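Local coordinates for glycerophosphodiester phosphodiesterase (Parabacteroides distasonis, PDB 3NO3), which belongs to the glycerophosphoryl diester phosphodiesterase family, whose members adopt a TIM-barrel fold, and carries a magnesium ion in this structure, at residues N22-E28 against Q87-A92; L44-N48 against R112-A116; P164-K168 against D191-M197; S199-D205 against V218-D224. All blocks are in the same frame, centred on the assembly; numbering follows the deposited sequence.

Interaction 1 (N22-E28 against Q87-A92); sequences NSIRSLE and QYLKRA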
loop_
_atom_site.group_PDB
_atom_site.type_symbol
_atom_site.label_atom_id
_atom_site.label_comp_id
_atom_site.label_asym_id
_atom_site.label_seq_id
_atom_site.Cartn_x
_atom_site.Cartn_y
_atom_site.Cartn_z
ATOM N N ASN A 22 6.283 -3.217 -8.253
ATOM C CA ASN A 22 5.918 -1.805 -8.518
ATOM C C ASN A 22 5.890 -1.427 -9.995
ATOM O O ASN A 22 6.372 -0.363 -10.411
ATOM C CB ASN A 22 6.830 -0.858 -7.698
ATOM C CG ASN A 22 6.420 -0.758 -6.236
ATOM O OD1 ASN A 22 5.271 -0.537 -5.968
ATOM N ND2 ASN A 22 7.361 -0.872 -5.296
ATOM N N SER A 23 5.349 -2.337 -10.803
ATOM C CA SER A 23 5.363 -2.208 -12.265
ATOM C C SER A 23 3.931 -2.163 -12.811
ATOM O O SER A 23 2.958 -2.483 -12.115
ATOM C CB SER A 23 6.127 -3.396 -12.879
ATOM O OG SER A 23 5.462 -4.626 -12.712
ATOM N N ILE A 24 3.819 -1.778 -14.071
ATOM C CA ILE A 24 2.565 -1.830 -14.806
ATOM C C ILE A 24 2.086 -3.293 -14.864
ATOM O O ILE A 24 0.922 -3.589 -14.541
ATOM C CB ILE A 24 2.729 -1.243 -16.201
ATOM C CG1 ILE A 24 3.047 0.274 -16.105
ATOM C CG2 ILE A 24 1.503 -1.651 -17.109
ATOM C CD1 ILE A 24 1.963 1.171 -15.484
ATOM N N ARG A 25 3.016 -4.222 -15.139
ATOM C CA ARG A 25 2.696 -5.636 -15.210
ATOM C C ARG A 25 2.165 -6.155 -13.873
ATOM O O ARG A 25 1.213 -6.894 -13.861
ATOM C CB ARG A 25 3.931 -6.417 -15.671
ATOM C CG ARG A 25 3.833 -7.919 -15.742
ATOM C CD ARG A 25 2.948 -8.503 -16.800
ATOM N NE ARG A 25 3.419 -9.858 -17.164
ATOM C CZ ARG A 25 2.793 -10.714 -17.976
ATOM N NH1 ARG A 25 3.358 -11.894 -18.235
ATOM N NH2 ARG A 25 1.615 -10.426 -18.527
ATOM N N SER A 26 2.772 -5.749 -12.751
ATOM C CA SER A 26 2.329 -6.256 -11.431
ATOM C C SER A 26 0.938 -5.752 -11.029
ATOM O O SER A 26 0.154 -6.503 -10.445
ATOM C CB SER A 26 3.383 -6.037 -10.331
ATOM O OG SER A 26 3.492 -4.674 -9.865
ATOM N N LEU A 27 0.648 -4.505 -11.387
ATOM C CA LEU A 27 -0.663 -3.915 -11.212
ATOM C C LEU A 27 -1.694 -4.686 -12.071
ATOM O O LEU A 27 -2.765 -5.034 -11.571
ATOM C CB LEU A 27 -0.634 -2.444 -11.617
ATOM C CG LEU A 27 -1.964 -1.693 -11.671
ATOM C CD1 LEU A 27 -2.621 -1.652 -10.325
ATOM C CD2 LEU A 27 -1.707 -0.326 -12.244
ATOM N N GLU A 28 -1.352 -4.936 -13.334
ATOM C CA GLU A 28 -2.239 -5.683 -14.247
ATOM C C GLU A 28 -2.498 -7.096 -13.757
ATOM O O GLU A 28 -3.646 -7.569 -13.761
ATOM C CB GLU A 28 -1.647 -5.747 -15.656
ATOM C CG GLU A 28 -1.575 -4.404 -16.421
ATOM C CD GLU A 28 -0.812 -4.493 -17.759
ATOM O OE1 GLU A 28 -0.015 -5.444 -17.967
ATOM O OE2 GLU A 28 -1.020 -3.600 -18.629
ATOM N N GLN A 87 1.367 7.651 -14.847
ATOM C CA GLN A 87 1.251 6.420 -15.676
ATOM C C GLN A 87 0.587 5.271 -14.925
ATOM O O GLN A 87 -0.233 4.488 -15.489
ATOM C CB GLN A 87 2.631 5.956 -16.143
ATOM C CG GLN A 87 3.225 6.848 -17.254
ATOM C CD GLN A 87 4.714 6.764 -17.381
ATOM O OE1 GLN A 87 5.382 5.945 -16.725
ATOM N NE2 GLN A 87 5.255 7.585 -18.265
ATOM N N TYR A 88 0.947 5.130 -13.658
ATOM C CA TYR A 88 0.428 4.036 -12.808
ATOM C C TYR A 88 -1.060 4.199 -12.657
ATOM O O TYR A 88 -1.822 3.231 -12.844
ATOM C CB TYR A 88 1.138 3.987 -11.429
ATOM C CG TYR A 88 1.457 2.582 -10.951
ATOM C CD1 TYR A 88 2.498 1.870 -11.518
ATOM C CD2 TYR A 88 0.719 1.967 -9.943
ATOM C CE1 TYR A 88 2.819 0.568 -11.106
ATOM C CE2 TYR A 88 1.048 0.669 -9.517
ATOM C CZ TYR A 88 2.095 -0.012 -10.097
ATOM O OH TYR A 88 2.370 -1.316 -9.704
ATOM N N LEU A 89 -1.484 5.439 -12.389
ATOM C CA LEU A 89 -2.888 5.765 -12.248
ATOM C C LEU A 89 -3.676 5.726 -13.551
ATOM O O LEU A 89 -4.838 5.328 -13.523
ATOM C CB LEU A 89 -3.048 7.138 -11.563
ATOM C CG LEU A 89 -2.433 7.139 -10.147
ATOM C CD1 LEU A 89 -2.669 8.493 -9.510
ATOM C CD2 LEU A 89 -2.918 5.984 -9.237
ATOM N N LYS A 90 -3.074 6.097 -14.681
ATOM C CA LYS A 90 -3.760 6.003 -15.961
ATOM C C LYS A 90 -4.109 4.528 -16.227
ATOM O O LYS A 90 -5.216 4.203 -16.683
ATOM C CB LYS A 90 -2.891 6.602 -17.080
ATOM C CG LYS A 90 -3.455 6.551 -18.517
ATOM C CD LYS A 90 -2.606 7.410 -19.490
ATOM C CE LYS A 90 -2.966 7.227 -20.973
ATOM N NZ LYS A 90 -2.786 5.817 -21.468
ATOM N N ARG A 91 -3.176 3.625 -15.931
ATOM C CA ARG A 91 -3.438 2.183 -16.130
ATOM C C ARG A 91 -4.490 1.666 -15.128
ATOM O O ARG A 91 -5.422 0.966 -15.512
ATOM C CB ARG A 91 -2.125 1.372 -16.014
ATOM C CG ARG A 91 -2.250 -0.146 -16.373
ATOM C CD ARG A 91 -2.506 -0.367 -17.826
ATOM N NE ARG A 91 -2.928 -1.722 -18.156
ATOM C CZ ARG A 91 -4.190 -2.172 -18.186
ATOM N NH1 ARG A 91 -5.241 -1.424 -17.844
ATOM N NH2 ARG A 91 -4.408 -3.435 -18.547
ATOM N N ALA A 92 -4.355 2.074 -13.870
ATOM C CA ALA A 92 -5.278 1.669 -12.798
ATOM C C ALA A 92 -6.697 2.111 -13.049
ATOM O O ALA A 92 -7.643 1.362 -12.729
ATOM C CB ALA A 92 -4.793 2.177 -11.454
#
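The hydroxyl of Y88 reaches across to the first turn of a neighbouring helix, where its OH lies 2.7 Å from S23 O in a weak hydrogen bond. The chi1 of Y88, -139°, is far from a staggered value and swings the ring along I24 toward this helix start. S23 is the N-cap of helix 24-32 and forms a capping box with S26: S26 N donates to S23 OG (2.9 Å), and S23 N returns a bond to S26 OG. Both hydroxyls are engaged beyond the box, S23 OG with A20 O and S26 OG with R11 O. L27 CD2 sits over one face of the Y88 ring, toward its rim, in a CH-pi contact 4.2 Å from the ring centroid, while the same methyl touches A92 CB at 4.1 Å. Nearer the start of the helix I24 CD1 meets Y88 CD1 at 4.1 Å, and I24 CG2 rests on R91 CG. The helical segments run 28° apart, two outer helices of the TIM barrel side by side. Toward the outside E28, extended beyond CG, crosses R91 at nearly a right angle: R91 NE donates an almost straight bond (174°) of 2.7 Å to the anti lone pair of E28 OE2, which sits in the guanidinium plane, and NH2 adds only a weak second bond. The contact thus pairs a greasy, buried inner side with an ionic outer edge. Ahead of the cap, N22 ND2 bonds D41, a magnesium ligand, so this helix start borders the metal site as a second shell.

Interaction 2 (L44-N48 against R112-A116); sequences LTADN and RNRDA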
loop_
_atom_site.group_PDB
_atom_site.type_symbol
_atom_site.label_atom_id
_atom_site.label_comp_id
_atom_site.label_asym_id
_atom_site.label_seq_id
_atom_site.Cartn_x
_atom_site.Cartn_y
_atom_site.Cartn_z
ATOM N N LEU A 44 8.426 11.449 -4.178
ATOM C CA LEU A 44 8.492 12.752 -4.792
ATOM C C LEU A 44 9.972 13.048 -5.150
ATOM O O LEU A 44 10.864 13.083 -4.259
ATOM C CB LEU A 44 7.929 13.833 -3.843
ATOM C CG LEU A 44 7.599 15.194 -4.464
ATOM C CD1 LEU A 44 6.459 15.102 -5.541
ATOM C CD2 LEU A 44 7.262 16.244 -3.314
ATOM N N THR A 45 10.226 13.280 -6.441
ATOM C CA THR A 45 11.554 13.668 -6.937
ATOM C C THR A 45 11.857 15.121 -6.493
ATOM O O THR A 45 10.958 15.825 -6.017
ATOM C CB THR A 45 11.665 13.544 -8.463
ATOM O OG1 THR A 45 10.837 14.548 -9.092
ATOM C CG2 THR A 45 11.306 12.089 -8.977
ATOM N N ALA A 46 13.121 15.528 -6.621
ATOM C CA ALA A 46 13.584 16.882 -6.288
ATOM C C ALA A 46 12.734 17.974 -6.946
ATOM O O ALA A 46 12.420 19.015 -6.326
ATOM C CB ALA A 46 15.087 17.060 -6.701
ATOM N N ASP A 47 12.385 17.712 -8.209
ATOM C CA ASP A 47 11.524 18.566 -9.018
ATOM C C ASP A 47 10.025 18.246 -8.969
ATOM O O ASP A 47 9.279 18.634 -9.874
ATOM C CB ASP A 47 12.079 18.676 -10.478
ATOM C CG ASP A 47 12.029 17.388 -11.264
ATOM O OD1 ASP A 47 12.061 16.269 -10.691
ATOM O OD2 ASP A 47 11.962 17.488 -12.521
ATOM N N ASN A 48 9.579 17.598 -7.895
ATOM C CA ASN A 48 8.164 17.411 -7.553
ATOM C C ASN A 48 7.356 16.545 -8.544
ATOM O O ASN A 48 6.181 16.759 -8.727
ATOM C CB ASN A 48 7.449 18.739 -7.270
ATOM C CG ASN A 48 8.008 19.477 -6.061
ATOM O OD1 ASN A 48 8.858 18.981 -5.335
ATOM N ND2 ASN A 48 7.497 20.680 -5.835
ATOM N N ARG A 112 8.370 18.438 3.954
ATOM C CA ARG A 112 8.463 17.710 2.672
ATOM C C ARG A 112 7.487 16.556 2.579
ATOM O O ARG A 112 6.872 16.332 1.496
ATOM C CB ARG A 112 9.902 17.259 2.386
ATOM C CG ARG A 112 10.170 16.753 0.997
ATOM C CD ARG A 112 9.864 17.793 -0.091
ATOM N NE ARG A 112 10.366 17.338 -1.374
ATOM C CZ ARG A 112 10.145 17.984 -2.503
ATOM N NH1 ARG A 112 9.481 19.144 -2.505
ATOM N NH2 ARG A 112 10.646 17.501 -3.613
ATOM N N ASN A 113 7.291 15.842 3.687
ATOM C CA ASN A 113 6.232 14.839 3.749
ATOM C C ASN A 113 4.865 15.423 3.493
ATOM O O ASN A 113 4.085 14.798 2.745
ATOM C CB ASN A 113 6.247 14.066 5.056
ATOM C CG ASN A 113 7.355 13.037 5.078
ATOM O OD1 ASN A 113 7.227 12.024 4.413
ATOM N ND2 ASN A 113 8.448 13.301 5.802
ATOM N N ARG A 114 4.586 16.612 4.044
ATOM C CA ARG A 114 3.309 17.285 3.755
ATOM C C ARG A 114 3.132 17.659 2.310
ATOM O O ARG A 114 2.037 17.466 1.728
ATOM C CB ARG A 114 3.108 18.518 4.610
ATOM C CG ARG A 114 2.861 18.139 6.045
ATOM C CD ARG A 114 2.337 19.321 6.896
ATOM N NE ARG A 114 3.438 19.968 7.593
ATOM C CZ ARG A 114 3.982 19.587 8.762
ATOM N NH1 ARG A 114 3.556 18.513 9.453
ATOM N NH2 ARG A 114 4.994 20.290 9.239
ATOM N N ASP A 115 4.203 18.194 1.726
ATOM C CA ASP A 115 4.203 18.507 0.301
ATOM C C ASP A 115 3.979 17.273 -0.589
ATOM O O ASP A 115 3.164 17.344 -1.500
ATOM C CB ASP A 115 5.450 19.234 -0.127
ATOM C CG ASP A 115 5.574 20.637 0.481
ATOM O OD1 ASP A 115 4.589 21.308 0.807
ATOM O OD2 ASP A 115 6.723 21.049 0.636
ATOM N N ALA A 116 4.610 16.150 -0.269
ATOM C CA ALA A 116 4.452 14.920 -1.043
ATOM C C ALA A 116 3.019 14.383 -0.909
ATOM O O ALA A 116 2.405 13.933 -1.905
ATOM C CB ALA A 116 5.500 13.875 -0.615
HETATM O O HOH W 1 11.875 15.026 -2.710
HETATM O O HOH W 2 8.482 22.159 -3.567
#
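R112 stretches its guanidinium group over L44 and onto the side-chain oxygen of N48. The arginine leaves its helix with CG anti to the backbone N (chi1 -168°) and then bends at chi2, which carries the flat group across L44 at about a right angle. L44 CD2 sits under the middle of one guanidinium face, 3.5 Å from R112 CZ, and also packs on A116 CB at 4.0 Å. N48 OD1 takes two bonds from the end of the arginine, 2.9 Å from NH2 and 2.9 Å from NH1. The first comes in almost head-on to the amide C=O (172°), the second from an oblique direction, and the amide and guanidinium planes stand 43° apart. The contact ties the loop between TIM-barrel strand 37-44 and the short antiparallel strand 50-52 to helix 110-126, which follows strand 99-104. In that loop T45 to N48 form a type I beta turn, closed by N48 N donating to T45 O; T45 OG1 bonds D47 OD1 inside the turn, and D47 OD1 also receives Y68 N. Waters extend the grip in the guanidinium plane. One donates to L44 O (2.7 Å) and accepts from R112 NH2; another accepts from N48 ND2 at 2.9 Å and, weakly, from R112 NH1. H107 NE2 is hydrogen-bonded to L44 N, and L119 from the next turn of the helix touches both L44 and N48.

Interaction 3 (P164-K168 against D191-M197); sequences PMELK and DCKVLGM
L195 points its branched end into the flank of helix 164-169 and meets P164, M165 and K168 of its first turn. Its CD1 lies on P164 CB at 3.6 Å and faces M165 N, while CD2 touches the terminal CE of selenomethionine M165, also at 3.6 Å. The M165 side chain, bent at chi2 and chi3, crosses the leucine at about a right angle. K168 instead runs antiparallel to L195, its CG passing CD2 at 3.9 Å; a chi1 of -172° turns the lysine chain away from its own nitrogen, and a bend at chi2 sends NZ back to L195 O. In one of two deposited conformers of the lysine, that bond is 2.7 Å long and almost collinear with the carbonyl (169°). The carbonyl lies where helix 188-194 ends, where G196 adopts a positive phi and a Schellman motif closes the helix, with M197 N bonded to C192 O. An ammonium group at this end would probably suit the helix dipole. Both helices lie outside the TIM barrel, with strand 174-178 and helix 179-184 between them in sequence; the strand supplies L175, on which P164, L167 and C192 rest. P164 CG touches both C192 SG (3.9 Å) and D191 CB, the ring and the aspartate crossing nearly perpendicularly. Selenomethionine M197, also in two conformers, places SE beside P164 CB and CE on L167 CB in the one described. Nearer the surface a water accepts from M165 N at 3.1 Å and donates to D191 OD2 at 3.0 Å, spanning the helix start and the aspartate.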
loop_
_atom_site.group_PDB
_atom_site.type_symbol
_atom_site.label_atom_id
_atom_site.label_comp_id
_atom_site.label_asym_id
_atom_site.label_seq_id
_atom_site.Cartn_x
_atom_site.Cartn_y
_atom_site.Cartn_z
ATOM N N PRO A 164 -4.580 0.834 18.532
ATOM C CA PRO A 164 -5.735 1.294 17.731
ATOM C C PRO A 164 -6.452 2.515 18.318
ATOM O O PRO A 164 -6.808 3.426 17.570
ATOM C CB PRO A 164 -6.640 0.071 17.725
ATOM C CG PRO A 164 -5.680 -1.059 17.764
ATOM C CD PRO A 164 -4.637 -0.624 18.758
HETATM N N MSE A 165 -6.605 2.545 19.634
HETATM C CA MSE A 165 -7.188 3.687 20.301
HETATM C C MSE A 165 -6.426 4.956 19.984
HETATM O O MSE A 165 -7.050 5.962 19.628
HETATM C CB MSE A 165 -7.227 3.445 21.807
HETATM C CG MSE A 165 -7.714 4.613 22.659
HETATM SE SE MSE A 165 -9.509 5.253 22.160
HETATM C CE MSE A 165 -10.342 3.518 22.429
ATOM N N GLU A 166 -5.096 4.902 20.070
ATOM C CA GLU A 166 -4.248 6.058 19.780
ATOM C C GLU A 166 -4.398 6.480 18.313
ATOM O O GLU A 166 -4.533 7.667 18.006
ATOM C CB GLU A 166 -2.768 5.754 20.115
ATOM C CG GLU A 166 -2.475 5.691 21.631
ATOM C CD GLU A 166 -1.067 5.214 21.939
ATOM O OE1 GLU A 166 -0.632 4.201 21.346
ATOM O OE2 GLU A 166 -0.390 5.869 22.761
ATOM N N LEU A 167 -4.428 5.498 17.428
ATOM C CA LEU A 167 -4.644 5.785 16.011
ATOM C C LEU A 167 -6.017 6.408 15.715
ATOM O O LEU A 167 -6.110 7.398 14.953
ATOM C CB LEU A 167 -4.438 4.518 15.189
ATOM C CG LEU A 167 -3.028 3.930 15.034
ATOM C CD1 LEU A 167 -3.079 2.597 14.227
ATOM C CD2 LEU A 167 -2.112 4.947 14.332
ATOM N N LYS A 168 -7.065 5.880 16.342
ATOM C CA LYS A 168 -8.425 6.378 16.123
ATOM C C LYS A 168 -8.517 7.840 16.525
ATOM O O LYS A 168 -9.121 8.609 15.815
ATOM C CB LYS A 168 -9.451 5.543 16.899
ATOM C CG LYS A 168 -10.921 5.858 16.595
ATOM C CD LYS A 168 -11.290 5.610 15.178
ATOM C CE LYS A 168 -12.745 5.915 14.978
ATOM N NZ LYS A 168 -13.368 4.925 14.093
ATOM N N ASP A 191 -9.541 -4.866 18.923
ATOM C CA ASP A 191 -9.732 -3.432 19.212
ATOM C C ASP A 191 -10.075 -2.651 17.940
ATOM O O ASP A 191 -10.939 -1.782 18.010
ATOM C CB ASP A 191 -8.502 -2.758 19.834
ATOM C CG ASP A 191 -8.161 -3.241 21.241
ATOM O OD1 ASP A 191 -8.933 -3.960 21.914
ATOM O OD2 ASP A 191 -7.050 -2.842 21.654
ATOM N N CYS A 192 -9.424 -2.957 16.795
ATOM C CA CYS A 192 -9.761 -2.263 15.536
ATOM C C CYS A 192 -11.215 -2.476 15.185
ATOM O O CYS A 192 -11.879 -1.511 14.806
ATOM C CB CYS A 192 -8.910 -2.677 14.322
ATOM S SG CYS A 192 -7.209 -2.176 14.379
ATOM N N LYS A 193 -11.688 -3.716 15.293
ATOM C CA LYS A 193 -13.100 -4.041 15.049
ATOM C C LYS A 193 -14.007 -3.183 15.954
ATOM O O LYS A 193 -14.895 -2.506 15.463
ATOM C CB LYS A 193 -13.362 -5.534 15.245
ATOM C CG LYS A 193 -14.772 -6.081 14.873
ATOM C CD LYS A 193 -15.111 -7.380 15.642
ATOM N N VAL A 194 -13.722 -3.169 17.249
ATOM C CA VAL A 194 -14.527 -2.423 18.223
ATOM C C VAL A 194 -14.544 -0.924 17.881
ATOM O O VAL A 194 -15.607 -0.280 17.947
ATOM C CB VAL A 194 -14.039 -2.692 19.665
ATOM C CG1 VAL A 194 -14.785 -1.815 20.665
ATOM C CG2 VAL A 194 -14.217 -4.210 20.010
ATOM N N LEU A 195 -13.385 -0.411 17.446
ATOM C CA LEU A 195 -13.222 0.996 17.063
ATOM C C LEU A 195 -13.716 1.392 15.656
ATOM O O LEU A 195 -13.633 2.567 15.302
ATOM C CB LEU A 195 -11.754 1.418 17.268
ATOM C CG LEU A 195 -11.301 1.642 18.714
ATOM C CD1 LEU A 195 -9.765 1.508 18.806
ATOM C CD2 LEU A 195 -11.789 3.022 19.199
ATOM N N GLY A 196 -14.276 0.466 14.882
ATOM C CA GLY A 196 -14.705 0.771 13.525
ATOM C C GLY A 196 -13.566 1.066 12.540
ATOM O O GLY A 196 -13.766 1.810 11.582
HETATM N N MSE A 197 -12.393 0.476 12.781
HETATM C CA MSE A 197 -11.204 0.642 11.942
HETATM C C MSE A 197 -10.904 -0.687 11.282
HETATM O O MSE A 197 -11.353 -1.701 11.751
HETATM C CB MSE A 197 -9.952 0.987 12.765
HETATM C CG MSE A 197 -10.180 1.726 14.009
HETATM SE SE MSE A 197 -8.545 2.082 14.930
HETATM C CE MSE A 197 -7.951 3.424 13.639
HETATM O O HOH W 3 -6.367 0.103 21.472
#

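Interaction 4 (S199-D205 against V218-D224); sequences SNVWTVD and VDFITTD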
loop_
_atom_site.group_PDB
_atom_site.type_symbol
_atom_site.label_atom_id
_atom_site.label_comp_id
_atom_site.label_asym_id
_atom_site.label_seq_id
_atom_site.Cartn_x
_atom_site.Cartn_y
_atom_site.Cartn_z
ATOM N N SER A 199 -7.894 -3.604 10.046
ATOM C CA SER A 199 -6.589 -4.161 10.395
ATOM C C SER A 199 -5.992 -4.779 9.127
ATOM O O SER A 199 -6.688 -5.488 8.411
ATOM C CB SER A 199 -6.734 -5.195 11.505
ATOM O OG SER A 199 -7.644 -6.195 11.158
ATOM N N ASN A 200 -4.731 -4.482 8.852
ATOM C CA ASN A 200 -3.984 -5.018 7.681
ATOM C C ASN A 200 -2.641 -5.496 8.245
ATOM O O ASN A 200 -2.154 -4.938 9.254
ATOM C CB ASN A 200 -3.865 -3.904 6.637
ATOM C CG ASN A 200 -3.237 -4.323 5.292
ATOM O OD1 ASN A 200 -2.787 -5.462 5.058
ATOM N ND2 ASN A 200 -3.229 -3.348 4.386
ATOM N N VAL A 201 -2.099 -6.580 7.667
ATOM C CA VAL A 201 -0.846 -7.140 8.142
ATOM C C VAL A 201 0.104 -7.376 6.956
ATOM O O VAL A 201 -0.339 -7.800 5.898
ATOM C CB VAL A 201 -1.075 -8.437 8.976
ATOM C CG1 VAL A 201 -1.736 -9.579 8.141
ATOM C CG2 VAL A 201 0.227 -8.886 9.630
ATOM N N TRP A 202 1.394 -7.077 7.149
ATOM C CA TRP A 202 2.410 -7.205 6.075
ATOM C C TRP A 202 3.694 -7.886 6.585
ATOM O O TRP A 202 3.899 -7.920 7.800
ATOM C CB TRP A 202 2.767 -5.826 5.480
ATOM C CG TRP A 202 3.275 -4.804 6.461
ATOM C CD1 TRP A 202 2.537 -3.887 7.141
ATOM C CD2 TRP A 202 4.640 -4.581 6.853
ATOM N NE1 TRP A 202 3.327 -3.140 7.953
ATOM C CE2 TRP A 202 4.632 -3.526 7.787
ATOM C CE3 TRP A 202 5.873 -5.160 6.489
ATOM C CZ2 TRP A 202 5.810 -3.042 8.398
ATOM C CZ3 TRP A 202 7.049 -4.668 7.086
ATOM C CH2 TRP A 202 7.004 -3.634 8.043
ATOM N N THR A 203 4.547 -8.472 5.727
ATOM C CA THR A 203 4.253 -8.949 4.384
ATOM C C THR A 203 4.199 -10.447 4.638
ATOM O O THR A 203 5.203 -11.008 5.038
ATOM C CB THR A 203 5.337 -8.494 3.398
ATOM O OG1 THR A 203 5.223 -7.067 3.260
ATOM C CG2 THR A 203 5.133 -9.094 2.030
ATOM N N VAL A 204 3.019 -11.063 4.539
ATOM C CA VAL A 204 2.836 -12.440 5.056
ATOM C C VAL A 204 2.823 -13.447 3.931
ATOM O O VAL A 204 1.887 -13.433 3.139
ATOM C CB VAL A 204 1.559 -12.559 5.889
ATOM C CG1 VAL A 204 1.417 -14.009 6.391
ATOM C CG2 VAL A 204 1.656 -11.586 7.065
ATOM N N ASP A 205 3.871 -14.283 3.861
ATOM C CA ASP A 205 4.066 -15.266 2.778
ATOM C C ASP A 205 4.028 -16.754 3.204
ATOM O O ASP A 205 3.756 -17.622 2.366
ATOM C CB ASP A 205 5.390 -14.954 2.045
ATOM C CG ASP A 205 5.419 -13.538 1.430
ATOM O OD1 ASP A 205 4.359 -12.913 1.240
ATOM O OD2 ASP A 205 6.526 -13.027 1.154
ATOM N N VAL A 218 -7.892 -10.436 10.764
ATOM C CA VAL A 218 -7.426 -9.259 10.016
ATOM C C VAL A 218 -8.305 -8.981 8.792
ATOM O O VAL A 218 -8.695 -9.894 8.086
ATOM C CB VAL A 218 -5.931 -9.345 9.533
ATOM C CG1 VAL A 218 -4.988 -9.379 10.729
ATOM C CG2 VAL A 218 -5.675 -10.593 8.588
ATOM N N ASP A 219 -8.657 -7.728 8.568
ATOM C CA ASP A 219 -9.455 -7.360 7.398
ATOM C C ASP A 219 -8.660 -7.618 6.111
ATOM O O ASP A 219 -9.248 -8.038 5.103
ATOM C CB ASP A 219 -9.864 -5.884 7.405
ATOM C CG ASP A 219 -10.802 -5.537 8.561
ATOM O OD1 ASP A 219 -12.017 -5.741 8.436
ATOM O OD2 ASP A 219 -10.296 -5.039 9.578
ATOM N N PHE A 220 -7.352 -7.352 6.140
ATOM C CA PHE A 220 -6.492 -7.513 4.954
ATOM C C PHE A 220 -5.209 -8.244 5.284
ATOM O O PHE A 220 -4.678 -8.105 6.380
ATOM C CB PHE A 220 -6.156 -6.149 4.345
ATOM C CG PHE A 220 -7.356 -5.283 4.050
ATOM C CD1 PHE A 220 -8.209 -5.600 3.020
ATOM C CD2 PHE A 220 -7.617 -4.107 4.793
ATOM C CE1 PHE A 220 -9.330 -4.797 2.750
ATOM C CE2 PHE A 220 -8.705 -3.315 4.507
ATOM C CZ PHE A 220 -9.572 -3.661 3.509
ATOM N N ILE A 221 -4.737 -9.042 4.330
ATOM C CA ILE A 221 -3.397 -9.594 4.337
ATOM C C ILE A 221 -2.628 -9.017 3.126
ATOM O O ILE A 221 -3.103 -9.152 1.995
ATOM C CB ILE A 221 -3.416 -11.101 4.250
ATOM C CG1 ILE A 221 -3.822 -11.737 5.601
ATOM C CG2 ILE A 221 -2.033 -11.643 3.865
ATOM C CD1 ILE A 221 -4.008 -13.276 5.472
ATOM N N THR A 222 -1.472 -8.409 3.389
ATOM C CA THR A 222 -0.562 -7.875 2.373
ATOM C C THR A 222 0.511 -8.917 2.168
ATOM O O THR A 222 1.195 -9.313 3.119
ATOM C CB THR A 222 0.038 -6.508 2.782
ATOM O OG1 THR A 222 -1.016 -5.555 2.859
ATOM C CG2 THR A 222 1.090 -6.005 1.746
ATOM N N THR A 223 0.650 -9.403 0.943
ATOM C CA THR A 223 1.479 -10.589 0.688
ATOM C C THR A 223 2.177 -10.527 -0.667
ATOM O O THR A 223 1.642 -9.943 -1.611
ATOM C CB THR A 223 0.601 -11.887 0.747
ATOM O OG1 THR A 223 1.407 -13.045 0.448
ATOM C CG2 THR A 223 -0.560 -11.810 -0.234
ATOM N N ASP A 224 3.350 -11.168 -0.747
ATOM C CA ASP A 224 4.027 -11.441 -2.045
ATOM C C ASP A 224 3.549 -12.715 -2.741
ATOM O O ASP A 224 4.023 -12.986 -3.840
ATOM C CB ASP A 224 5.556 -11.515 -1.875
ATOM C CG ASP A 224 6.182 -10.177 -1.434
ATOM O OD1 ASP A 224 5.640 -9.092 -1.766
ATOM O OD2 ASP A 224 7.247 -10.225 -0.772
#
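Backbone bonds between S199-W202 and F220-T223 form a parallel ladder, its short strands 20° apart, within the TIM barrel. F220 N donates to S199 O (3.0 Å) and T222 N to V201 O (2.8 Å), while V201 N to F220 O is longer, with the donor above the carbonyl plane. Beyond the cis peptide joining W202 to T203, V204 N takes T222 O at 2.9 Å, and T203 CA makes a CA-H...O contact with that oxygen. Side chains add polar ties. S199 N donates to D219 OD2 at 2.8 Å, and D219 N answers to S199 OG. N200, its chi1 of -174° laying the amide toward the partner strand, crosses T222 and accepts from its OG1 at 2.8 Å on OD1. D224 N donates to D205 OD1 at 2.8 Å, on the syn side of the carboxylate. Apolar contacts lie under the helix of this beta-alpha-beta unit: V201 CG1 and I221 CG1 run side by side at 3.9 Å, and V204 leans on I221 CG2. W202 turns away, its NE1 bonded to D176 O and its ring edge-to-face with H178, next to a bound glycerol. Like charges meet where D205 OD2 comes within 3.5 Å of D224 OD2. D224 OD1 is held by H10 ND1 and W14 NE1; donors to D224 OD1 and D205 OD1 probably help to hold the two carboxylates close.

The four contacts are spread round one TIM barrel. Interactions 1 and 2 interlace along the chain, since their segments alternate; interaction 3 and then interaction 4 follow in series. Interactions 1 and 2 have centres 21 Å apart and do not touch. Interaction 3 lies on the opposite side of the chain centre from interaction 1, with centres 32 Å apart. Interactions 3 and 4, with centres 17 Å apart, touch directly, because helix 188-194 leads into strand 198-202. Interaction 4 joins neighbouring strands of the barrel wall, interaction 2 ties the end of a barrel strand and its loop to an outer helix, and 1 and 3 pack outer helices, so the set links wall and outer layer.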